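Local coordinates for transcriptional regulator, TetR family (Marinobacter aquaeolei, PDB 3NNR), which probably binds DNA as a dimeric transcriptional regulator, through an N-terminal helix-turn-helix domain joined to an all-helical regulatory domain, at residues Leu153-Val158 against Tyr188-Leu193; Asp8-Ser13 against Leu35-Gly40; Gln58-Leu63 against Asp90-Tyr95; Lys49-Tyr54 against Asp109-Gln114. All coordinates share one frame; numbering follows the deposited sequence.

Interaction 1: residues Leu153-Val158 against Tyr188-Leu193; sequences LNVWLV and YQVLTL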
loop_
_atom_site.group_PDB
_atom_site.type_symbol
_atom_site.label_atom_id
_atom_site.label_comp_id
_atom_site.label_asym_id
_atom_site.label_seq_id
_atom_site.Cartn_x
_atom_site.Cartn_y
_atom_site.Cartn_z
ATOM N N LEU A 153 12.724 3.163 -0.024
ATOM C CA LEU A 153 11.585 2.438 -0.562
ATOM C C LEU A 153 10.548 2.131 0.542
ATOM O O LEU A 153 9.351 2.321 0.305
ATOM C CB LEU A 153 12.042 1.153 -1.271
ATOM C CG LEU A 153 11.036 0.371 -2.100
ATOM C CD1 LEU A 153 10.312 1.276 -3.074
ATOM C CD2 LEU A 153 11.741 -0.774 -2.832
ATOM N N ASN A 154 11.003 1.724 1.740
ATOM C CA ASN A 154 10.087 1.454 2.872
ATOM C C ASN A 154 9.275 2.689 3.262
ATOM O O ASN A 154 8.093 2.570 3.529
ATOM C CB ASN A 154 10.812 0.863 4.085
ATOM C CG ASN A 154 11.203 -0.605 3.891
ATOM O OD1 ASN A 154 10.637 -1.316 3.072
ATOM N ND2 ASN A 154 12.154 -1.059 4.674
ATOM N N VAL A 155 9.906 3.863 3.258
ATOM C CA VAL A 155 9.204 5.135 3.484
ATOM C C VAL A 155 8.079 5.290 2.460
ATOM O O VAL A 155 6.934 5.482 2.845
ATOM C CB VAL A 155 10.137 6.348 3.408
ATOM C CG1 VAL A 155 9.351 7.612 3.335
ATOM C CG2 VAL A 155 11.023 6.374 4.603
ATOM N N TRP A 156 8.402 5.092 1.183
ATOM C CA TRP A 156 7.432 5.212 0.111
ATOM C C TRP A 156 6.302 4.234 0.321
ATOM O O TRP A 156 5.132 4.617 0.231
ATOM C CB TRP A 156 8.107 5.001 -1.256
ATOM C CG TRP A 156 7.254 5.314 -2.445
ATOM C CD1 TRP A 156 7.235 6.491 -3.162
ATOM C CD2 TRP A 156 6.298 4.448 -3.076
ATOM N NE1 TRP A 156 6.320 6.402 -4.183
ATOM C CE2 TRP A 156 5.740 5.160 -4.159
ATOM C CE3 TRP A 156 5.865 3.132 -2.833
ATOM C CZ2 TRP A 156 4.760 4.610 -4.992
ATOM C CZ3 TRP A 156 4.878 2.574 -3.668
ATOM C CH2 TRP A 156 4.336 3.319 -4.728
ATOM N N LEU A 157 6.654 2.979 0.597
ATOM C CA LEU A 157 5.681 1.901 0.784
ATOM C C LEU A 157 4.709 2.210 1.937
ATOM O O LEU A 157 3.512 1.976 1.820
ATOM C CB LEU A 157 6.400 0.550 1.014
ATOM C CG LEU A 157 7.138 -0.093 -0.180
ATOM C CD1 LEU A 157 8.041 -1.270 0.237
ATOM C CD2 LEU A 157 6.145 -0.601 -1.217
ATOM N N VAL A 158 5.233 2.757 3.030
ATOM C CA VAL A 158 4.423 3.122 4.195
ATOM C C VAL A 158 3.538 4.322 3.917
ATOM O O VAL A 158 2.368 4.290 4.239
ATOM C CB VAL A 158 5.291 3.390 5.452
ATOM C CG1 VAL A 158 4.507 4.166 6.528
ATOM C CG2 VAL A 158 5.840 2.059 5.995
ATOM N N TYR A 188 3.901 9.119 12.356
ATOM C CA TYR A 188 4.391 8.302 13.463
ATOM C C TYR A 188 5.023 7.010 12.922
ATOM O O TYR A 188 6.122 6.619 13.356
ATOM C CB TYR A 188 3.226 7.994 14.426
ATOM C CG TYR A 188 3.521 7.083 15.623
ATOM C CD1 TYR A 188 4.331 7.511 16.689
ATOM C CD2 TYR A 188 2.921 5.811 15.727
ATOM C CE1 TYR A 188 4.575 6.672 17.798
ATOM C CE2 TYR A 188 3.154 4.981 16.831
ATOM C CZ TYR A 188 3.986 5.411 17.860
ATOM O OH TYR A 188 4.211 4.574 18.942
ATOM N N GLN A 189 4.341 6.387 11.957
ATOM C CA GLN A 189 4.824 5.148 11.325
ATOM C C GLN A 189 6.084 5.351 10.476
ATOM O O GLN A 189 6.959 4.478 10.483
ATOM C CB GLN A 189 3.716 4.477 10.501
ATOM C CG GLN A 189 2.527 3.986 11.346
ATOM C CD GLN A 189 2.887 2.913 12.330
ATOM O OE1 GLN A 189 3.573 1.971 11.983
ATOM N NE2 GLN A 189 2.409 3.033 13.554
ATOM N N VAL A 190 6.169 6.467 9.747
ATOM C CA VAL A 190 7.367 6.793 8.954
ATOM C C VAL A 190 8.559 7.077 9.874
ATOM O O VAL A 190 9.660 6.583 9.635
ATOM C CB VAL A 190 7.157 7.985 7.991
ATOM C CG1 VAL A 190 8.457 8.337 7.323
ATOM C CG2 VAL A 190 6.100 7.627 6.926
ATOM N N LEU A 191 8.330 7.845 10.936
ATOM C CA LEU A 191 9.403 8.174 11.878
ATOM C C LEU A 191 9.875 6.942 12.666
ATOM O O LEU A 191 11.029 6.884 13.088
ATOM C CB LEU A 191 9.010 9.362 12.771
ATOM C CG LEU A 191 8.809 10.698 12.027
ATOM C CD1 LEU A 191 8.235 11.743 12.939
ATOM C CD2 LEU A 191 10.098 11.238 11.416
ATOM N N THR A 192 8.993 5.958 12.824
ATOM C CA THR A 192 9.348 4.684 13.439
ATOM C C THR A 192 10.439 3.979 12.628
ATOM O O THR A 192 11.255 3.274 13.211
ATOM C CB THR A 192 8.123 3.766 13.577
ATOM O OG1 THR A 192 7.149 4.428 14.392
ATOM C CG2 THR A 192 8.480 2.435 14.201
ATOM N N LEU A 193 10.463 4.181 11.307
ATOM C CA LEU A 193 11.513 3.593 10.459
ATOM C C LEU A 193 12.908 4.102 10.829
ATOM O O LEU A 193 13.847 3.323 10.793
ATOM C CB LEU A 193 11.280 3.850 8.961
ATOM C CG LEU A 193 10.000 3.320 8.352
ATOM C CD1 LEU A 193 9.848 3.849 6.924
ATOM C CD2 LEU A 193 9.991 1.790 8.408
#

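Interaction 2: residues Asp8-Ser13 against Leu35-Gly40; sequences DKILLS and LAISPG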
loop_
_atom_site.group_PDB
_atom_site.type_symbol
_atom_site.label_atom_id
_atom_site.label_comp_id
_atom_site.label_asym_id
_atom_site.label_seq_id
_atom_site.Cartn_x
_atom_site.Cartn_y
_atom_site.Cartn_z
ATOM N N ASP A 8 -11.069 24.779 -16.028
ATOM C CA ASP A 8 -10.535 24.628 -14.660
ATOM C C ASP A 8 -11.615 24.086 -13.701
ATOM O O ASP A 8 -11.289 23.302 -12.821
ATOM C CB ASP A 8 -9.890 25.930 -14.170
ATOM C CG ASP A 8 -8.608 26.287 -14.935
ATOM O OD1 ASP A 8 -7.768 25.388 -15.213
ATOM O OD2 ASP A 8 -8.430 27.487 -15.235
ATOM N N LYS A 9 -12.874 24.489 -13.902
ATOM C CA LYS A 9 -13.997 23.949 -13.158
ATOM C C LYS A 9 -14.097 22.453 -13.436
ATOM O O LYS A 9 -14.230 21.653 -12.485
ATOM C CB LYS A 9 -15.341 24.602 -13.517
ATOM C CG LYS A 9 -15.590 26.015 -13.007
ATOM C CD LYS A 9 -17.020 26.483 -13.420
ATOM C CE LYS A 9 -17.334 27.911 -12.942
ATOM N NZ LYS A 9 -18.618 28.450 -13.513
ATOM N N ILE A 10 -14.004 22.075 -14.718
ATOM C CA ILE A 10 -14.086 20.672 -15.093
ATOM C C ILE A 10 -13.043 19.839 -14.339
ATOM O O ILE A 10 -13.388 18.768 -13.848
ATOM C CB ILE A 10 -13.961 20.414 -16.631
ATOM C CG1 ILE A 10 -15.131 21.027 -17.407
ATOM C CG2 ILE A 10 -13.946 18.886 -16.919
ATOM C CD1 ILE A 10 -14.829 21.235 -18.863
ATOM N N LEU A 11 -11.794 20.314 -14.269
ATOM C CA LEU A 11 -10.725 19.592 -13.550
ATOM C C LEU A 11 -11.012 19.584 -12.039
ATOM O O LEU A 11 -10.878 18.564 -11.405
ATOM C CB LEU A 11 -9.345 20.205 -13.820
ATOM C CG LEU A 11 -8.687 20.051 -15.204
ATOM C CD1 LEU A 11 -7.552 21.075 -15.390
ATOM C CD2 LEU A 11 -8.169 18.619 -15.394
ATOM N N LEU A 12 -11.453 20.709 -11.490
ATOM C CA LEU A 12 -11.737 20.825 -10.046
ATOM C C LEU A 12 -12.909 19.905 -9.625
ATOM O O LEU A 12 -12.810 19.151 -8.629
ATOM C CB LEU A 12 -12.044 22.286 -9.664
ATOM C CG LEU A 12 -11.631 22.785 -8.270
ATOM C CD1 LEU A 12 -12.445 24.055 -7.939
ATOM C CD2 LEU A 12 -11.757 21.748 -7.122
ATOM N N SER A 13 -13.998 19.973 -10.381
ATOM C CA SER A 13 -15.176 19.159 -10.124
ATOM C C SER A 13 -14.950 17.668 -10.359
ATOM O O SER A 13 -15.468 16.848 -9.606
ATOM C CB SER A 13 -16.374 19.629 -10.942
ATOM O OG SER A 13 -16.856 20.852 -10.442
ATOM N N LEU A 35 -21.652 19.995 -13.376
ATOM C CA LEU A 35 -21.319 21.360 -13.812
ATOM C C LEU A 35 -22.383 22.111 -14.612
ATOM O O LEU A 35 -22.178 23.288 -14.888
ATOM C CB LEU A 35 -20.005 21.358 -14.596
ATOM C CG LEU A 35 -18.730 21.137 -13.810
ATOM C CD1 LEU A 35 -17.597 21.125 -14.819
ATOM C CD2 LEU A 35 -18.550 22.252 -12.777
ATOM N N ALA A 36 -23.510 21.475 -14.945
ATOM C CA ALA A 36 -24.592 22.116 -15.740
ATOM C C ALA A 36 -24.105 22.651 -17.124
ATOM O O ALA A 36 -24.483 23.742 -17.536
ATOM C CB ALA A 36 -25.318 23.221 -14.912
ATOM N N ILE A 37 -23.204 21.888 -17.765
ATOM C CA ILE A 37 -22.678 22.147 -19.099
ATOM C C ILE A 37 -23.070 20.942 -19.937
ATOM O O ILE A 37 -23.163 19.851 -19.416
ATOM C CB ILE A 37 -21.127 22.388 -19.146
ATOM C CG1 ILE A 37 -20.298 21.170 -18.706
ATOM C CG2 ILE A 37 -20.767 23.595 -18.299
ATOM C CD1 ILE A 37 -18.805 21.282 -19.091
ATOM N N SER A 38 -23.313 21.133 -21.226
ATOM C CA SER A 38 -23.706 20.013 -22.076
ATOM C C SER A 38 -22.559 18.994 -22.217
ATOM O O SER A 38 -21.404 19.333 -21.940
ATOM C CB SER A 38 -24.075 20.506 -23.467
ATOM O OG SER A 38 -22.921 20.997 -24.114
ATOM N N PRO A 39 -22.875 17.745 -22.621
ATOM C CA PRO A 39 -21.812 16.773 -22.930
ATOM C C PRO A 39 -20.840 17.332 -23.999
ATOM O O PRO A 39 -19.602 17.204 -23.879
ATOM C CB PRO A 39 -22.589 15.564 -23.462
ATOM C CG PRO A 39 -23.947 15.673 -22.834
ATOM C CD PRO A 39 -24.218 17.114 -22.587
ATOM N N GLY A 40 -21.407 17.956 -25.025
ATOM C CA GLY A 40 -20.606 18.610 -26.052
ATOM C C GLY A 40 -19.645 19.676 -25.542
ATOM O O GLY A 40 -18.555 19.800 -26.062
#

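Interaction 3: residues Gln58-Leu63 against Asp90-Tyr95; sequences QEYEKL and DGLWSY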
loop_
_atom_site.group_PDB
_atom_site.type_symbol
_atom_site.label_atom_id
_atom_site.label_comp_id
_atom_site.label_asym_id
_atom_site.label_seq_id
_atom_site.Cartn_x
_atom_site.Cartn_y
_atom_site.Cartn_z
ATOM N N GLN A 58 -1.045 15.461 -13.698
ATOM C CA GLN A 58 -0.013 16.447 -13.997
ATOM C C GLN A 58 0.018 17.609 -13.005
ATOM O O GLN A 58 1.098 18.186 -12.823
ATOM C CB GLN A 58 -0.135 16.984 -15.420
ATOM C CG GLN A 58 0.287 15.995 -16.472
ATOM C CD GLN A 58 0.117 16.516 -17.898
ATOM O OE1 GLN A 58 -0.879 17.173 -18.246
ATOM N NE2 GLN A 58 1.080 16.199 -18.731
ATOM N N GLU A 59 -1.137 17.969 -12.420
ATOM C CA GLU A 59 -1.194 19.024 -11.390
ATOM C C GLU A 59 -0.625 18.479 -10.069
ATOM O O GLU A 59 0.062 19.210 -9.385
ATOM C CB GLU A 59 -2.604 19.602 -11.131
ATOM C CG GLU A 59 -3.389 20.230 -12.332
ATOM C CD GLU A 59 -2.706 21.421 -13.029
ATOM O OE1 GLU A 59 -1.960 22.185 -12.358
ATOM O OE2 GLU A 59 -2.945 21.602 -14.262
ATOM N N TYR A 60 -0.935 17.228 -9.726
ATOM C CA TYR A 60 -0.428 16.547 -8.508
ATOM C C TYR A 60 1.090 16.404 -8.602
ATOM O O TYR A 60 1.799 16.770 -7.673
ATOM C CB TYR A 60 -1.100 15.174 -8.328
ATOM C CG TYR A 60 -0.611 14.305 -7.158
ATOM C CD1 TYR A 60 -0.708 14.720 -5.813
ATOM C CD2 TYR A 60 -0.081 13.062 -7.392
ATOM C CE1 TYR A 60 -0.237 13.884 -4.737
ATOM C CE2 TYR A 60 0.367 12.262 -6.371
ATOM C CZ TYR A 60 0.289 12.656 -5.047
ATOM O OH TYR A 60 0.763 11.735 -4.117
ATOM N N GLU A 61 1.558 15.917 -9.747
ATOM C CA GLU A 61 2.984 15.771 -10.064
ATOM C C GLU A 61 3.723 17.107 -9.862
ATOM O O GLU A 61 4.745 17.149 -9.177
ATOM C CB GLU A 61 3.130 15.278 -11.511
ATOM C CG GLU A 61 4.537 14.918 -11.965
ATOM C CD GLU A 61 4.644 14.600 -13.450
ATOM O OE1 GLU A 61 3.955 15.237 -14.294
ATOM O OE2 GLU A 61 5.481 13.734 -13.769
ATOM N N LYS A 62 3.194 18.194 -10.430
ATOM C CA LYS A 62 3.802 19.534 -10.265
ATOM C C LYS A 62 3.854 19.962 -8.811
ATOM O O LYS A 62 4.830 20.570 -8.383
ATOM C CB LYS A 62 3.056 20.622 -11.056
ATOM C CG LYS A 62 3.366 20.672 -12.551
ATOM C CD LYS A 62 2.424 21.654 -13.318
ATOM C CE LYS A 62 2.485 21.421 -14.847
ATOM N NZ LYS A 62 1.210 21.770 -15.554
ATOM N N LEU A 63 2.808 19.633 -8.064
ATOM C CA LEU A 63 2.689 20.016 -6.660
ATOM C C LEU A 63 3.737 19.307 -5.813
ATOM O O LEU A 63 4.491 19.950 -5.093
ATOM C CB LEU A 63 1.289 19.675 -6.121
ATOM C CG LEU A 63 0.810 20.450 -4.902
ATOM C CD1 LEU A 63 0.432 21.848 -5.389
ATOM C CD2 LEU A 63 -0.364 19.749 -4.181
ATOM N N ASP A 90 -0.868 15.546 2.973
ATOM C CA ASP A 90 -1.963 16.409 2.484
ATOM C C ASP A 90 -2.232 16.157 1.002
ATOM O O ASP A 90 -3.381 16.127 0.588
ATOM C CB ASP A 90 -1.642 17.891 2.648
ATOM C CG ASP A 90 -2.798 18.797 2.190
ATOM O OD1 ASP A 90 -3.791 18.874 2.958
ATOM O OD2 ASP A 90 -2.705 19.418 1.082
ATOM N N GLY A 91 -1.176 15.975 0.211
ATOM C CA GLY A 91 -1.324 15.672 -1.216
ATOM C C GLY A 91 -2.078 14.374 -1.446
ATOM O O GLY A 91 -3.040 14.331 -2.215
ATOM N N LEU A 92 -1.634 13.321 -0.766
ATOM C CA LEU A 92 -2.270 12.023 -0.831
ATOM C C LEU A 92 -3.769 12.061 -0.442
ATOM O O LEU A 92 -4.563 11.293 -0.997
ATOM C CB LEU A 92 -1.513 10.997 0.019
ATOM C CG LEU A 92 -0.108 10.584 -0.456
ATOM C CD1 LEU A 92 0.540 9.744 0.642
ATOM C CD2 LEU A 92 -0.156 9.786 -1.730
ATOM N N TRP A 93 -4.149 12.944 0.487
ATOM C CA TRP A 93 -5.567 13.123 0.817
ATOM C C TRP A 93 -6.274 13.842 -0.325
ATOM O O TRP A 93 -7.337 13.395 -0.781
ATOM C CB TRP A 93 -5.810 13.896 2.140
ATOM C CG TRP A 93 -7.276 14.209 2.365
ATOM C CD1 TRP A 93 -7.937 15.397 2.098
ATOM C CD2 TRP A 93 -8.271 13.303 2.847
ATOM N NE1 TRP A 93 -9.281 15.273 2.408
ATOM C CE2 TRP A 93 -9.509 14.000 2.870
ATOM C CE3 TRP A 93 -8.239 11.971 3.253
ATOM C CZ2 TRP A 93 -10.710 13.394 3.299
ATOM C CZ3 TRP A 93 -9.441 11.356 3.686
ATOM C CH2 TRP A 93 -10.658 12.079 3.702
ATOM N N SER A 94 -5.687 14.949 -0.783
ATOM C CA SER A 94 -6.352 15.804 -1.784
ATOM C C SER A 94 -6.564 15.105 -3.138
ATOM O O SER A 94 -7.486 15.467 -3.875
ATOM C CB SER A 94 -5.620 17.152 -1.936
ATOM O OG SER A 94 -5.674 17.909 -0.728
ATOM N N TYR A 95 -5.726 14.112 -3.439
ATOM C CA TYR A 95 -5.789 13.369 -4.675
ATOM C C TYR A 95 -6.034 11.885 -4.357
ATOM O O TYR A 95 -5.625 11.004 -5.112
ATOM C CB TYR A 95 -4.484 13.606 -5.449
ATOM C CG TYR A 95 -4.371 15.023 -5.969
ATOM C CD1 TYR A 95 -3.998 16.071 -5.123
ATOM C CD2 TYR A 95 -4.643 15.334 -7.313
ATOM C CE1 TYR A 95 -3.911 17.396 -5.570
ATOM C CE2 TYR A 95 -4.549 16.689 -7.792
ATOM C CZ TYR A 95 -4.177 17.716 -6.903
ATOM O OH TYR A 95 -4.073 19.064 -7.301
#

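Interaction 4: residues Lys49-Tyr54 against Asp109-Gln114; sequences KSDIIY and DPRLRQ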
loop_
_atom_site.group_PDB
_atom_site.type_symbol
_atom_site.label_atom_id
_atom_site.label_comp_id
_atom_site.label_asym_id
_atom_site.label_seq_id
_atom_site.Cartn_x
_atom_site.Cartn_y
_atom_site.Cartn_z
ATOM N N LYS A 49 -12.596 10.661 -20.409
ATOM C CA LYS A 49 -12.239 10.663 -18.974
ATOM C C LYS A 49 -10.732 10.501 -18.724
ATOM O O LYS A 49 -10.211 11.113 -17.821
ATOM C CB LYS A 49 -13.058 9.603 -18.204
ATOM C CG LYS A 49 -12.902 9.641 -16.690
ATOM C CD LYS A 49 -13.930 8.755 -15.904
ATOM C CE LYS A 49 -13.741 7.266 -16.127
ATOM N NZ LYS A 49 -14.379 6.394 -15.070
ATOM N N SER A 50 -10.027 9.716 -19.527
ATOM C CA SER A 50 -8.558 9.532 -19.343
ATOM C C SER A 50 -7.765 10.818 -19.464
ATOM O O SER A 50 -6.724 10.969 -18.819
ATOM C CB SER A 50 -7.975 8.540 -20.360
ATOM O OG SER A 50 -8.549 7.266 -20.192
ATOM N N ASP A 51 -8.235 11.713 -20.331
ATOM C CA ASP A 51 -7.588 13.005 -20.543
ATOM C C ASP A 51 -7.796 13.893 -19.341
ATOM O O ASP A 51 -6.890 14.622 -18.989
ATOM C CB ASP A 51 -8.050 13.671 -21.830
ATOM C CG ASP A 51 -7.515 12.979 -23.088
ATOM O OD1 ASP A 51 -6.658 12.070 -23.004
ATOM O OD2 ASP A 51 -7.925 13.399 -24.195
ATOM N N ILE A 52 -8.957 13.775 -18.689
ATOM C CA ILE A 52 -9.232 14.519 -17.459
ATOM C C ILE A 52 -8.256 14.033 -16.406
ATOM O O ILE A 52 -7.514 14.829 -15.832
ATOM C CB ILE A 52 -10.702 14.387 -16.947
ATOM C CG1 ILE A 52 -11.676 15.009 -17.974
ATOM C CG2 ILE A 52 -10.887 15.136 -15.635
ATOM C CD1 ILE A 52 -13.199 14.866 -17.615
ATOM N N ILE A 53 -8.215 12.716 -16.218
ATOM C CA ILE A 53 -7.368 12.099 -15.196
ATOM C C ILE A 53 -5.883 12.446 -15.385
ATOM O O ILE A 53 -5.199 12.783 -14.403
ATOM C CB ILE A 53 -7.569 10.580 -15.161
ATOM C CG1 ILE A 53 -8.989 10.235 -14.687
ATOM C CG2 ILE A 53 -6.548 9.900 -14.209
ATOM C CD1 ILE A 53 -9.342 8.762 -14.897
ATOM N N TYR A 54 -5.400 12.402 -16.631
ATOM C CA TYR A 54 -3.989 12.684 -16.906
ATOM C C TYR A 54 -3.625 14.102 -16.469
ATOM O O TYR A 54 -2.611 14.318 -15.795
ATOM C CB TYR A 54 -3.664 12.505 -18.376
ATOM C CG TYR A 54 -2.209 12.708 -18.751
ATOM C CD1 TYR A 54 -1.216 11.929 -18.169
ATOM C CD2 TYR A 54 -1.827 13.583 -19.772
ATOM C CE1 TYR A 54 0.133 12.059 -18.521
ATOM C CE2 TYR A 54 -0.447 13.717 -20.161
ATOM C CZ TYR A 54 0.512 12.946 -19.524
ATOM O OH TYR A 54 1.834 13.050 -19.839
ATOM N N ASP A 109 -3.952 4.097 -19.423
ATOM C CA ASP A 109 -3.187 5.139 -20.061
ATOM C C ASP A 109 -1.670 4.947 -20.007
ATOM O O ASP A 109 -1.033 5.141 -18.956
ATOM C CB ASP A 109 -3.588 6.468 -19.413
ATOM C CG ASP A 109 -3.147 7.678 -20.216
ATOM O OD1 ASP A 109 -2.284 7.556 -21.105
ATOM O OD2 ASP A 109 -3.685 8.782 -19.959
ATOM N N PRO A 110 -1.076 4.612 -21.161
ATOM C CA PRO A 110 0.388 4.484 -21.231
ATOM C C PRO A 110 1.178 5.740 -20.900
ATOM O O PRO A 110 2.305 5.627 -20.429
ATOM C CB PRO A 110 0.623 4.070 -22.676
ATOM C CG PRO A 110 -0.569 3.223 -22.979
ATOM C CD PRO A 110 -1.723 3.895 -22.270
ATOM N N ARG A 111 0.587 6.913 -21.133
ATOM C CA ARG A 111 1.237 8.192 -20.820
ATOM C C ARG A 111 1.333 8.327 -19.322
ATOM O O ARG A 111 2.372 8.727 -18.792
ATOM C CB ARG A 111 0.449 9.391 -21.337
ATOM C CG ARG A 111 0.171 9.444 -22.840
ATOM C CD ARG A 111 -0.893 10.526 -23.147
ATOM N NE ARG A 111 -2.138 10.319 -22.382
ATOM C CZ ARG A 111 -3.247 11.060 -22.472
ATOM N NH1 ARG A 111 -3.352 12.060 -23.342
ATOM N NH2 ARG A 111 -4.293 10.770 -21.696
ATOM N N LEU A 112 0.230 8.001 -18.653
ATOM C CA LEU A 112 0.143 8.069 -17.193
ATOM C C LEU A 112 1.075 7.067 -16.540
ATOM O O LEU A 112 1.769 7.379 -15.598
ATOM C CB LEU A 112 -1.294 7.818 -16.768
ATOM C CG LEU A 112 -1.694 8.076 -15.324
ATOM C CD1 LEU A 112 -1.324 9.451 -14.944
ATOM C CD2 LEU A 112 -3.209 7.875 -15.170
ATOM N N ARG A 113 1.107 5.862 -17.079
ATOM C CA ARG A 113 1.993 4.794 -16.609
ATOM C C ARG A 113 3.452 5.225 -16.721
ATOM O O ARG A 113 4.217 5.093 -15.766
ATOM C CB ARG A 113 1.765 3.533 -17.463
ATOM C CG ARG A 113 2.481 2.245 -17.044
ATOM C CD ARG A 113 2.402 1.231 -18.223
ATOM N NE ARG A 113 1.021 1.053 -18.722
ATOM C CZ ARG A 113 0.655 0.693 -19.970
ATOM N NH1 ARG A 113 1.552 0.458 -20.957
ATOM N NH2 ARG A 113 -0.652 0.588 -20.251
ATOM N N GLN A 114 3.825 5.755 -17.884
ATOM C CA GLN A 114 5.195 6.234 -18.120
ATOM C C GLN A 114 5.534 7.348 -17.109
ATOM O O GLN A 114 6.439 7.170 -16.283
ATOM C CB GLN A 114 5.367 6.670 -19.590
ATOM C CG GLN A 114 6.688 7.345 -20.007
ATOM C CD GLN A 114 7.897 6.420 -19.987
ATOM O OE1 GLN A 114 8.514 6.214 -21.029
ATOM N NE2 GLN A 114 8.240 5.854 -18.815
HETATM O O HOH W 1 -5.345 8.899 -17.614
#

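Interaction 1: residues Leu153-Val158 against Tyr188-Leu193
Behind the face where V190 and L193 meet V155, the carbonyl oxygen of Y188 is gripped within its own helix: T192 OG1 donates to Y188 O at 2.6 Å, and T192 N reaches the same oxygen from the opposite face of its plane. R210 adds a weak bond to Y188 O and a further bond to T192 OG1, tying this turn to helix 200-211. Across the contact the side chains meet through carbon alone. Helices 145-160 and 186-194 run antiparallel, their local axes 9.8 Å apart. L193 CD1 lies 3.6 Å from V155 CG2, crossing that side chain obliquely, and also rests against the backbone of N154 and V155. V158 CG1, anti to its backbone N (chi1 163°), is placed 3.8 Å from V190 CG2; Q189 CB also touches it, the two side chains crossing at about a right angle. V155 and V190 cross likewise and touch more loosely through their CG1 methyls. The same helices meet the second subunit, where N154 ND2 bonds Q189 O of that chain and L193 packs on its counterpart, as in the four-helix dimer interface of TetR proteins. Methyls of branched side chains therefore probably set the spacing of the pair, while the N154-Q189 bond reaches the partner subunit.

Interaction 2: residues Asp8-Ser13 against Leu35-Gly40
L35 projects from the end of the first helix of the predicted helix-turn-helix motif and lies across I10, the two side chains meeting at about a right angle. The chain turns at A36, whose positive phi belongs to a Schellman motif, and the next helix begins after S38, its N-cap, whose OG caps N41 N; the contact thus joins helix 6-21 to the turn of the motif. The two branches of L35 divide the work. CD1 sits 3.6 Å from I10 CG1 and equally near the backbone CA of I10, whereas CD2 is turned to S13 and K9, with K9 CB at 4.0 Å before the rest of the lysine leads away. I37 comes in beyond the turn and crosses I10 in the same way. Its CG1 stands between the backbone N and the carbonyl carbon (chi1 63°), and from there its CD1 comes against the I10 side chain. An alanine in place of L35 would probably open a gap between the turn and helix 6-21, leaving I10 CG1 and S13 CB without their leucine partner. L42, H45 and I52 continue the packing around I10. At the other end of the contact, L35 CD2 lies 3.2 Å from S13 OG.

Interaction 3: residues Gln58-Leu63 against Asp90-Tyr95
Y60 lays its CB and the near side of its ring over one face of the Y95 ring, bringing helix 49-67 against the C-terminal end of helix 78-94 in the helical regulatory domain of this TetR-family protein. The two side chains slide past each other in opposite directions. Y60 CB makes a CH-pi contact 3.9 Å from the centroid of the Y95 ring, 19° off its normal. The rings themselves are tilted by 34°, an oblique pairing in which Y60 CD1 comes to 3.6 Å from Y95 CD1. Y60 CG is anti to the backbone N (chi1 176°), which sets it on the side of helix 78-94. There the ring meets G91, where the absence of a side chain probably matters, since a beta carbon would lie tight against Y60 CE1. The oxygen of G91 lies in the plane of the Y95 ring, at its edge, and accepts the backbone N-H of Y95, the first residue to leave helical geometry. Around the aromatic pair, L63 CD2 approaches Y95 CE1 loosely, and E59 CB stands near the phenol oxygen of Y95. Y60 OH is hydrogen-bonded to an unidentified bound molecule, perhaps a crystallisation component, though it may sit in a genuine pocket. L92 turns its end back toward the same hydroxyl, with L92 CD2 3.2 Å from Y60 OH.

Interaction 4: residues Lys49-Tyr54 against Asp109-Gln114
The N-cap of helix 110-136 is central to this contact: D109 faces S50 and Y54 near the start of helix 49-67, which in TetR proteins links the DNA-binding and regulatory domains. The two helices run nearly parallel here, their local axes 10.5 Å apart. R111 N donates to D109 OD1 at 2.9 Å, approaching from above the carboxylate plane, a capping bond, and R111 NE donates to the same oxygen on its syn lone pair. R111 NH2 bonds D109 OD2 at 2.7 Å, a straight bond (164°) that completes a side-on, two-nitrogen grip. The same R111 NH2 reaches across to D51 OD1 at 3.0 Å, nearly in line with the C-O bond, while NH1 adds a weak bond. A water donates to both S50 O and D109 OD2, bridging the helices. The guanidinium lies flat on Y54, planes 14° apart, with Y54 CD2 4.0 Å above its centre; R111 CB covers the same ring, whose OH bonds D115. An alanine in place of D109 would probably leave R111 N uncapped, the bridging water without its D109 acceptor, and the guanidinium bridged to D51 alone. Separately, I53 CG2 touches L112 CD2 at 4.0 Å. One arginine charge shared by two carboxylates and an aromatic face is likely to soften the repulsion between D51 and D109 and favour keeping the two helices together at this end.

In the fold
Helix 49-67 is shared by interaction 4 and then interaction 3, whose centres lie 15 Å apart. Interaction 2, in the DNA-binding part, touches interaction 4 directly: I10 CG2 is 4.1 Å from I52 CD1, so the packing is continuous from the helix-turn-helix to the linking helix. Interaction 1 lies on the opposite side of the chain's centre from interaction 2, about 38 Å between centres, at the dimer interface. Interactions 1 and 3, with centres about 19 Å apart, each approach an unidentified bound molecule, through V155 and Y60 respectively, probably picked up in crystallisation, although a pocket in the regulatory domain is possible.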